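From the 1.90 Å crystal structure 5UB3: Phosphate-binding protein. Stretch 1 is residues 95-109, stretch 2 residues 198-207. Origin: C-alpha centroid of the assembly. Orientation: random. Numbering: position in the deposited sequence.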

ATOM      1  N   THR A  95      -9.696   1.618   4.998  1.00 17.73           N
ATOM      2  CA  THR A  95     -10.257   0.392   4.446  1.00 16.97           C
ATOM      3  C   THR A  95     -11.757   0.384   4.635  1.00 16.04           C
ATOM      4  O   THR A  95     -12.260   0.818   5.675  1.00 16.26           O
ATOM      5  CB  THR A  95      -9.549  -0.825   5.009  1.00 16.08           C
ATOM      6  OG1 THR A  95      -8.242  -0.875   4.412  1.00 16.46           O
ATOM      7  CG2 THR A  95     -10.310  -2.090   4.634  1.00 16.97           C
ATOM      8  N   LEU A  96     -12.456  -0.049   3.596  1.00 16.67           N
ATOM      9  CA  LEU A  96     -13.856  -0.366   3.719  1.00 19.03           C
ATOM     10  C   LEU A  96     -14.106  -1.831   3.447  1.00 17.82           C
ATOM     11  O   LEU A  96     -13.403  -2.491   2.653  1.00 18.07           O
ATOM     12  CB  LEU A  96     -14.699   0.546   2.859  1.00 23.41           C
ATOM     13  CG  LEU A  96     -14.383   0.819   1.409  1.00 25.69           C
ATOM     14  CD1 LEU A  96     -14.767  -0.436   0.670  1.00 28.65           C
ATOM     15  CD2 LEU A  96     -15.117   2.045   0.826  1.00 26.24           C
ATOM     16  N   PHE A  97     -15.061  -2.366   4.171  1.00 16.79           N
ATOM     17  CA  PHE A  97     -15.477  -3.742   3.954  1.00 17.18           C
ATOM     18  C   PHE A  97     -16.780  -3.630   3.238  1.00 16.70           C
ATOM     19  O   PHE A  97     -17.635  -2.857   3.636  1.00 18.15           O
ATOM     20  CB  PHE A  97     -15.684  -4.457   5.261  1.00 17.14           C
ATOM     21  CG  PHE A  97     -14.412  -4.753   6.020  1.00 16.67           C
ATOM     22  CD1 PHE A  97     -13.757  -3.751   6.697  1.00 16.31           C
ATOM     23  CD2 PHE A  97     -13.917  -6.032   6.091  1.00 16.87           C
ATOM     24  CE1 PHE A  97     -12.613  -4.021   7.416  1.00 16.89           C
ATOM     25  CE2 PHE A  97     -12.768  -6.319   6.790  1.00 17.99           C
ATOM     26  CZ  PHE A  97     -12.128  -5.309   7.486  1.00 16.97           C
ATOM     27  N   PHE A  98     -16.980  -4.428   2.204  1.00 17.39           N
ATOM     28  CA  PHE A  98     -18.214  -4.359   1.493  1.00 17.47           C
ATOM     29  C   PHE A  98     -18.747  -5.746   1.172  1.00 18.81           C
ATOM     30  O   PHE A  98     -17.991  -6.712   1.090  1.00 17.70           O
ATOM     31  CB  PHE A  98     -18.040  -3.540   0.223  1.00 17.74           C
ATOM     32  CG  PHE A  98     -17.142  -4.172  -0.763  1.00 19.97           C
ATOM     33  CD1 PHE A  98     -15.767  -3.933  -0.710  1.00 20.16           C
ATOM     34  CD2 PHE A  98     -17.649  -5.051  -1.742  1.00 18.81           C
ATOM     35  CE1 PHE A  98     -14.914  -4.552  -1.603  1.00 21.79           C
ATOM     36  CE2 PHE A  98     -16.813  -5.655  -2.635  1.00 19.06           C
ATOM     37  CZ  PHE A  98     -15.445  -5.423  -2.570  1.00 22.98           C
ATOM     38  N   VAL A  99     -20.047  -5.814   0.997  1.00 20.10           N
ATOM     39  CA  VAL A  99     -20.747  -7.032   0.586  1.00 22.35           C
ATOM     40  C   VAL A  99     -21.742  -6.794  -0.517  1.00 24.40           C
ATOM     41  O   VAL A  99     -22.097  -5.650  -0.817  1.00 19.28           O
ATOM     42  CB  VAL A  99     -21.569  -7.598   1.736  1.00 22.78           C
ATOM     43  CG1 VAL A  99     -20.658  -7.900   2.917  1.00 22.14           C
ATOM     44  CG2 VAL A  99     -22.715  -6.661   2.128  1.00 24.36           C
ATOM     45  N   ARG A 100     -22.263  -7.884  -1.053  1.00 24.67           N
ATOM     46  CA  ARG A 100     -23.461  -7.750  -1.882  1.00 28.45           C
ATOM     47  C   ARG A 100     -24.618  -7.186  -1.075  1.00 28.58           C
ATOM     48  O   ARG A 100     -24.779  -7.461   0.111  1.00 22.39           O
ATOM     49  CB  ARG A 100     -23.859  -9.070  -2.503  1.00 28.92           C
ATOM     50  CG  ARG A 100     -22.881  -9.492  -3.587  1.00 26.57           C
ATOM     51  CD  ARG A 100     -23.486 -10.622  -4.379  1.00 32.33           C
ATOM     52  NE  ARG A 100     -24.807 -10.238  -4.887  1.00 32.37           N
ATOM     53  CZ  ARG A 100     -25.072  -9.712  -6.088  1.00 32.27           C
ATOM     54  NH1 ARG A 100     -24.110  -9.505  -7.007  1.00 28.90           N
ATOM     55  NH2 ARG A 100     -26.352  -9.438  -6.388  1.00 31.35           N
ATOM     56  N   ARG A 101     -25.407  -6.337  -1.710  1.00 30.18           N
ATOM     57  CA  ARG A 101     -26.492  -5.683  -0.986  1.00 34.85           C
ATOM     58  C   ARG A 101     -27.492  -6.760  -0.534  1.00 32.50           C
ATOM     59  O   ARG A 101     -28.058  -6.637   0.513  1.00 26.87           O
ATOM     60  CB  ARG A 101     -27.094  -4.533  -1.818  1.00 40.53           C
ATOM     61  CG  ARG A 101     -28.608  -4.349  -1.764  1.00 54.24           C
ATOM     62  CD  ARG A 101     -29.074  -2.919  -2.094  1.00 57.97           C
ATOM     63  NE  ARG A 101     -28.615  -1.903  -1.125  1.00 65.23           N
ATOM     64  CZ  ARG A 101     -28.914  -1.848   0.190  1.00 64.48           C
ATOM     65  NH1 ARG A 101     -29.683  -2.761   0.794  1.00 63.21           N
ATOM     66  NH2 ARG A 101     -28.423  -0.844   0.929  1.00 64.35           N
ATOM     67  N   ASP A 102     -27.648  -7.836  -1.299  1.00 34.28           N
ATOM     68  CA  ASP A 102     -28.548  -8.928  -0.892  1.00 39.51           C
ATOM     69  C   ASP A 102     -27.946  -9.900   0.172  1.00 36.42           C
ATOM     70  O   ASP A 102     -28.596 -10.870   0.585  1.00 32.65           O
ATOM     71  CB  ASP A 102     -29.122  -9.660  -2.127  1.00 37.53           C
ATOM     72  CG  ASP A 102     -28.033 -10.265  -3.051  1.00 41.21           C
ATOM     73  OD1 ASP A 102     -26.895 -10.476  -2.673  1.00 33.60           O
ATOM     74  OD2 ASP A 102     -28.316 -10.551  -4.217  1.00 48.20           O
ATOM     75  N   SER A 103     -26.736  -9.610   0.663  1.00 29.45           N
ATOM     76  CA  SER A 103     -26.083 -10.395   1.713  1.00 26.05           C
ATOM     77  C   SER A 103     -26.812 -10.161   3.016  1.00 25.18           C
ATOM     78  O   SER A 103     -27.338  -9.102   3.256  1.00 26.68           O
ATOM     79  CB  SER A 103     -24.624  -9.888   1.926  1.00 28.16           C
ATOM     80  OG  SER A 103     -23.993 -10.489   3.056  1.00 28.31           O
ATOM     81  N   PRO A 104     -26.776 -11.107   3.898  1.00 22.68           N
ATOM     82  CA  PRO A 104     -27.317 -10.846   5.201  1.00 24.04           C
ATOM     83  C   PRO A 104     -26.310 -10.202   6.188  1.00 24.48           C
ATOM     84  O   PRO A 104     -26.651  -9.997   7.366  1.00 25.38           O
ATOM     85  CB  PRO A 104     -27.630 -12.242   5.672  1.00 23.68           C
ATOM     86  CG  PRO A 104     -26.475 -13.026   5.147  1.00 23.19           C
ATOM     87  CD  PRO A 104     -26.324 -12.505   3.759  1.00 22.89           C
ATOM     88  N   ILE A 105     -25.105  -9.882   5.720  1.00 25.16           N
ATOM     89  CA  ILE A 105     -24.091  -9.217   6.560  1.00 24.10           C
ATOM     90  C   ILE A 105     -24.331  -7.681   6.631  1.00 25.81           C
ATOM     91  O   ILE A 105     -24.311  -7.002   5.593  1.00 23.15           O
ATOM     92  CB  ILE A 105     -22.707  -9.459   5.947  1.00 22.56           C
ATOM     93  CG1 ILE A 105     -22.367 -10.957   5.946  1.00 22.83           C
ATOM     94  CG2 ILE A 105     -21.663  -8.622   6.686  1.00 20.27           C
ATOM     95  CD1 ILE A 105     -21.259 -11.354   4.974  1.00 24.15           C
ATOM     96  N   HIS A 106     -24.477  -7.142   7.846  1.00 24.68           N
ATOM     97  CA  HIS A 106     -24.617  -5.701   8.035  1.00 27.32           C
ATOM     98  C   HIS A 106     -23.520  -5.017   8.825  1.00 26.90           C
ATOM     99  O   HIS A 106     -23.493  -3.810   8.864  1.00 26.25           O
ATOM    100  CB  HIS A 106     -25.984  -5.380   8.636  1.00 30.37           C
ATOM    101  CG  HIS A 106     -27.072  -5.609   7.655  1.00 34.68           C
ATOM    102  ND1 HIS A 106     -27.614  -6.865   7.440  1.00 36.05           N
ATOM    103  CD2 HIS A 106     -27.618  -4.791   6.726  1.00 37.00           C
ATOM    104  CE1 HIS A 106     -28.503  -6.791   6.467  1.00 36.21           C
ATOM    105  NE2 HIS A 106     -28.510  -5.548   6.006  1.00 39.35           N
ATOM    106  N   SER A 107     -22.602  -5.775   9.409  1.00 24.25           N
ATOM    107  CA  SER A 107     -21.614  -5.172  10.256  1.00 24.92           C
ATOM    108  C   SER A 107     -20.394  -6.038  10.184  1.00 23.12           C
ATOM    109  O   SER A 107     -20.482  -7.212   9.868  1.00 21.46           O
ATOM    110  CB  SER A 107     -22.098  -5.141  11.722  1.00 23.55           C
ATOM    111  OG  SER A 107     -22.205  -6.457  12.205  1.00 27.13           O
ATOM    112  N   LEU A 108     -19.284  -5.492  10.618  1.00 20.69           N
ATOM    113  CA  LEU A 108     -18.064  -6.304  10.760  1.00 21.17           C
ATOM    114  C   LEU A 108     -18.206  -7.586  11.587  1.00 22.50           C
ATOM    115  O   LEU A 108     -17.648  -8.668  11.207  1.00 21.25           O
ATOM    116  CB  LEU A 108     -16.923  -5.444  11.340  1.00 19.94           C
ATOM    117  CG  LEU A 108     -15.553  -6.094  11.140  1.00 19.56           C
ATOM    118  CD1 LEU A 108     -15.051  -6.019   9.699  1.00 19.98           C
ATOM    119  CD2 LEU A 108     -14.637  -5.434  12.165  1.00 20.56           C
ATOM    120  N   SER A 109     -18.882  -7.477  12.735  1.00 23.49           N
ATOM    121  CA  SER A 109     -19.087  -8.636  13.639  1.00 25.28           C
ATOM    122  C   SER A 109     -19.733  -9.795  12.925  1.00 24.38           C
ATOM    123  O   SER A 109     -19.374 -10.943  13.134  1.00 26.04           O
ATOM    124  CB  SER A 109     -19.974  -8.227  14.837  1.00 28.26           C
ATOM    125  OG  SER A 109     -19.420  -7.083  15.547  1.00 30.70           O
ATOM    126  N   ARG A 198     -22.676  -1.118  -7.896  1.00 26.26           N
ATOM    127  CA  ARG A 198     -24.107  -0.879  -7.668  1.00 26.45           C
ATOM    128  C   ARG A 198     -24.757  -2.021  -6.896  1.00 25.63           C
ATOM    129  O   ARG A 198     -25.761  -1.801  -6.251  1.00 24.76           O
ATOM    130  CB  ARG A 198     -24.846  -0.647  -8.991  1.00 26.27           C
ATOM    131  CG  ARG A 198     -24.967  -1.885  -9.843  1.00 26.54           C
ATOM    132  CD  ARG A 198     -25.276  -1.489 -11.266  1.00 28.92           C
ATOM    133  NE  ARG A 198     -25.692  -2.610 -12.095  1.00 31.95           N
ATOM    134  CZ  ARG A 198     -25.817  -2.556 -13.422  1.00 33.44           C
ATOM    135  NH1 ARG A 198     -25.533  -1.434 -14.084  1.00 36.02           N
ATOM    136  NH2 ARG A 198     -26.181  -3.623 -14.106  1.00 33.31           N
ATOM    137  N   ASP A 199     -24.175  -3.222  -6.948  1.00 22.84           N
ATOM    138  CA  ASP A 199     -24.705  -4.350  -6.166  1.00 22.57           C
ATOM    139  C   ASP A 199     -24.142  -4.507  -4.764  1.00 21.36           C
ATOM    140  O   ASP A 199     -24.479  -5.461  -4.067  1.00 20.42           O
ATOM    141  CB  ASP A 199     -24.583  -5.621  -6.974  1.00 22.79           C
ATOM    142  CG  ASP A 199     -25.527  -5.636  -8.212  1.00 23.09           C
ATOM    143  OD1 ASP A 199     -26.628  -5.101  -8.176  1.00 23.87           O
ATOM    144  OD2 ASP A 199     -25.118  -6.190  -9.219  1.00 24.35           O
ATOM    145  N   PHE A 200     -23.301  -3.557  -4.344  1.00 21.96           N
ATOM    146  CA  PHE A 200     -22.607  -3.611  -3.075  1.00 21.56           C
ATOM    147  C   PHE A 200     -23.047  -2.581  -2.050  1.00 23.33           C
ATOM    148  O   PHE A 200     -23.466  -1.485  -2.375  1.00 24.83           O
ATOM    149  CB  PHE A 200     -21.092  -3.370  -3.300  1.00 21.02           C
ATOM    150  CG  PHE A 200     -20.393  -4.432  -4.070  1.00 19.00           C
ATOM    151  CD1 PHE A 200     -20.824  -5.749  -4.068  1.00 19.80           C
ATOM    152  CD2 PHE A 200     -19.246  -4.136  -4.744  1.00 19.53           C
ATOM    153  CE1 PHE A 200     -20.129  -6.718  -4.768  1.00 19.60           C
ATOM    154  CE2 PHE A 200     -18.536  -5.111  -5.478  1.00 18.92           C
ATOM    155  CZ  PHE A 200     -18.973  -6.399  -5.463  1.00 19.26           C
ATOM    156  N   ARG A 201     -22.850  -2.943  -0.799  1.00 23.72           N
ATOM    157  CA  ARG A 201     -23.109  -2.123   0.337  1.00 26.47           C
ATOM    158  C   ARG A 201     -21.818  -2.123   1.196  1.00 23.74           C
ATOM    159  O   ARG A 201     -21.213  -3.185   1.464  1.00 21.26           O
ATOM    160  CB  ARG A 201     -24.270  -2.790   1.079  1.00 28.33           C
ATOM    161  CG  ARG A 201     -24.665  -2.222   2.414  1.00 34.43           C
ATOM    162  CD  ARG A 201     -26.104  -2.654   2.764  1.00 34.29           C
ATOM    163  NE  ARG A 201     -26.359  -4.092   2.537  1.00 32.93           N
ATOM    164  CZ  ARG A 201     -25.920  -5.040   3.329  1.00 29.46           C
ATOM    165  NH1 ARG A 201     -25.195  -4.716   4.388  1.00 28.42           N
ATOM    166  NH2 ARG A 201     -26.176  -6.320   3.054  1.00 33.71           N
ATOM    167  N   ILE A 202     -21.453  -0.947   1.705  1.00 21.91           N
ATOM    168  CA  ILE A 202     -20.367  -0.849   2.690  1.00 21.57           C
ATOM    169  C   ILE A 202     -20.846  -1.236   4.089  1.00 21.30           C
ATOM    170  O   ILE A 202     -21.824  -0.706   4.579  1.00 25.94           O
ATOM    171  CB  ILE A 202     -19.754   0.549   2.672  1.00 20.83           C
ATOM    172  CG1 ILE A 202     -19.167   0.817   1.263  1.00 20.18           C
ATOM    173  CG2 ILE A 202     -18.710   0.671   3.753  1.00 19.66           C
ATOM    174  CD1 ILE A 202     -19.048   2.285   0.981  1.00 22.02           C
ATOM    175  N   VAL A 203     -20.174  -2.200   4.724  1.00 20.56           N
ATOM    176  CA  VAL A 203     -20.563  -2.634   6.061  1.00 20.00           C
ATOM    177  C   VAL A 203     -19.660  -2.147   7.192  1.00 19.67           C
ATOM    178  O   VAL A 203     -20.043  -2.240   8.346  1.00 22.20           O
ATOM    179  CB  VAL A 203     -20.790  -4.185   6.144  1.00 19.78           C
ATOM    180  CG1 VAL A 203     -21.928  -4.548   5.224  1.00 20.37           C
ATOM    181  CG2 VAL A 203     -19.537  -4.990   5.836  1.00 20.61           C
ATOM    182  N   HIS A 204     -18.474  -1.631   6.877  1.00 17.58           N
ATOM    183  CA  HIS A 204     -17.581  -1.196   7.916  1.00 18.25           C
ATOM    184  C   HIS A 204     -16.498  -0.328   7.311  1.00 18.58           C
ATOM    185  O   HIS A 204     -16.065  -0.541   6.155  1.00 16.72           O
ATOM    186  CB  HIS A 204     -16.935  -2.379   8.573  1.00 17.88           C
ATOM    187  CG  HIS A 204     -16.089  -2.012   9.740  1.00 18.81           C
ATOM    188  ND1 HIS A 204     -16.615  -1.824  11.001  1.00 19.36           N
ATOM    189  CD2 HIS A 204     -14.768  -1.717   9.833  1.00 18.54           C
ATOM    190  CE1 HIS A 204     -15.645  -1.494  11.835  1.00 18.79           C
ATOM    191  NE2 HIS A 204     -14.522  -1.390  11.148  1.00 19.56           N
ATOM    192  N   ARG A 205     -16.031   0.604   8.113  1.00 18.75           N
ATOM    193  CA  ARG A 205     -14.919   1.485   7.707  1.00 21.11           C
ATOM    194  C   ARG A 205     -13.895   1.488   8.798  1.00 19.03           C
ATOM    195  O   ARG A 205     -14.291   1.574   9.940  1.00 20.01           O
ATOM    196  CB  ARG A 205     -15.441   2.938   7.472  1.00 23.78           C
ATOM    197  CG  ARG A 205     -16.331   3.079   6.258  1.00 25.40           C
ATOM    198  CD  ARG A 205     -16.795   4.512   6.017  1.00 27.76           C
ATOM    199  NE  ARG A 205     -17.545   4.617   4.751  1.00 27.49           N
ATOM    200  CZ  ARG A 205     -17.119   5.190   3.598  1.00 32.63           C
ATOM    201  NH1 ARG A 205     -15.940   5.781   3.481  1.00 28.83           N
ATOM    202  NH2 ARG A 205     -17.924   5.226   2.525  1.00 36.83           N
ATOM    203  N   THR A 206     -12.593   1.421   8.457  1.00 18.56           N
ATOM    204  CA  THR A 206     -11.552   1.579   9.431  1.00 17.85           C
ATOM    205  C   THR A 206     -11.238   3.053   9.608  1.00 18.52           C
ATOM    206  O   THR A 206     -11.714   3.897   8.850  1.00 17.39           O
ATOM    207  CB  THR A 206     -10.245   0.829   9.042  1.00 16.49           C
ATOM    208  OG1 THR A 206      -9.595   1.484   7.949  1.00 14.54           O
ATOM    209  CG2 THR A 206     -10.548  -0.647   8.672  1.00 16.99           C
ATOM    210  N   ALA A 207     -10.400   3.317  10.596  1.00 19.47           N
ATOM    211  CA  ALA A 207      -9.859   4.684  10.843  1.00 21.67           C
ATOM    212  C   ALA A 207      -8.906   5.002   9.717  1.00 23.28           C
ATOM    213  O   ALA A 207      -8.298   4.078   9.147  1.00 23.81           O
ATOM    214  CB  ALA A 207      -9.115   4.742  12.194  1.00 19.54           C
TER
HETATM  215  O   HOH W   1     -19.246  -2.689  11.093  1.00 21.54           O

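The strand 95-100 pairs antiparallel with a strand that includes Phe-200 to His-204. The pairing is irregular at Phe-97: its N donates to His-204 O at 2.9 Å, while Val-203 N donates to Phe-97 O at 2.8 Å. These bonds come from consecutive residues because a beta bulge shifts the register by one between Phe-97 and Phe-98. Beyond it, Val-99 N bonds to Arg-201 O at 2.9 Å and Arg-201 N to Val-99 O at 2.8 Å. Arg-101 N then reaches Asp-199 O at 2.7 Å.

The bulge leaves Val-203 without a bridge partner, and its CB points toward the first stretch. With chi1 at m, its methyls find several apolar neighbours. Val-203 CG1 lies 3.8 Å from Val-99 CG2, and Val-203 CG2 lies 3.9 Å from Phe-97 CB.

Arg-201 has the largest area covered by the other stretch. Its chi1 and chi2 are t, which extends the chain along the face shared with Val-99 and His-204. Chi3 then turns to p and carries the guanidinium to the loop after the first strand. There, backbone carbonyls lie around its edge. Arg-201 NH1 donates to Ile-105 O at 2.7 Å. Arg-201 NH2 donates to Arg-101 O at 3.2 Å and makes a weak bond to Ile-105 O, also at 3.2 Å. Arg-201 NH2 is also 3.0 Å from Ser-103 O. The side chain thus ties the loop to the sheet. Its NE is buried with no partner in the model.

Both guanidinium faces are covered. Val-99 CG2 packs on one, 3.6 Å from Arg-201 NH2. His-106 stacks on the opposite face, with centres 4.1 Å apart and planes at 13°. The His-106 CB points away, but chi1 at m and chi2 at 83° bring the ring back. His-106 ND1 also donates to Pro-104 O at 3.3 Å. Arg-101 lies near the same chain: Arg-201 CD sits over one face of its guanidinium, 3.5 Å from Arg-101 NH2.

Arg-100 begins a type I turn that ends at Ser-103. Its chi3 at p folds the side chain back to Asp-102 in a salt bridge. Arg-100 NE donates to Asp-102 OD1 and Arg-100 NH2 to Asp-102 OD2, both at 3.1 Å. Ser-103, with chi1 at t, accepts at OG from Ile-105 N at 2.9 Å.

Phe-98 has chi1 at p and Phe-200 has chi1 at m. Their rings meet with Phe-98 CE2 3.4 Å from Phe-200 CE2, over one face of the Phe-200 ring. The planes lie at 44°.

His-204 has chi1 at t. Leu-108 CD2 lies over the face of the His-204 ring, 4.1 Å from its centroid, in a CH-pi contact. A water joins Leu-108, Val-203 and His-204: its O is 2.8 Å from Leu-108 N, 2.9 Å from Val-203 O and 2.8 Å from His-204 ND1.

Thr-206 has chi1 at p, which places OG1 to accept from Thr-95 N at 3.0 Å. Thr-206 N donates to Thr-95 O at 2.9 Å.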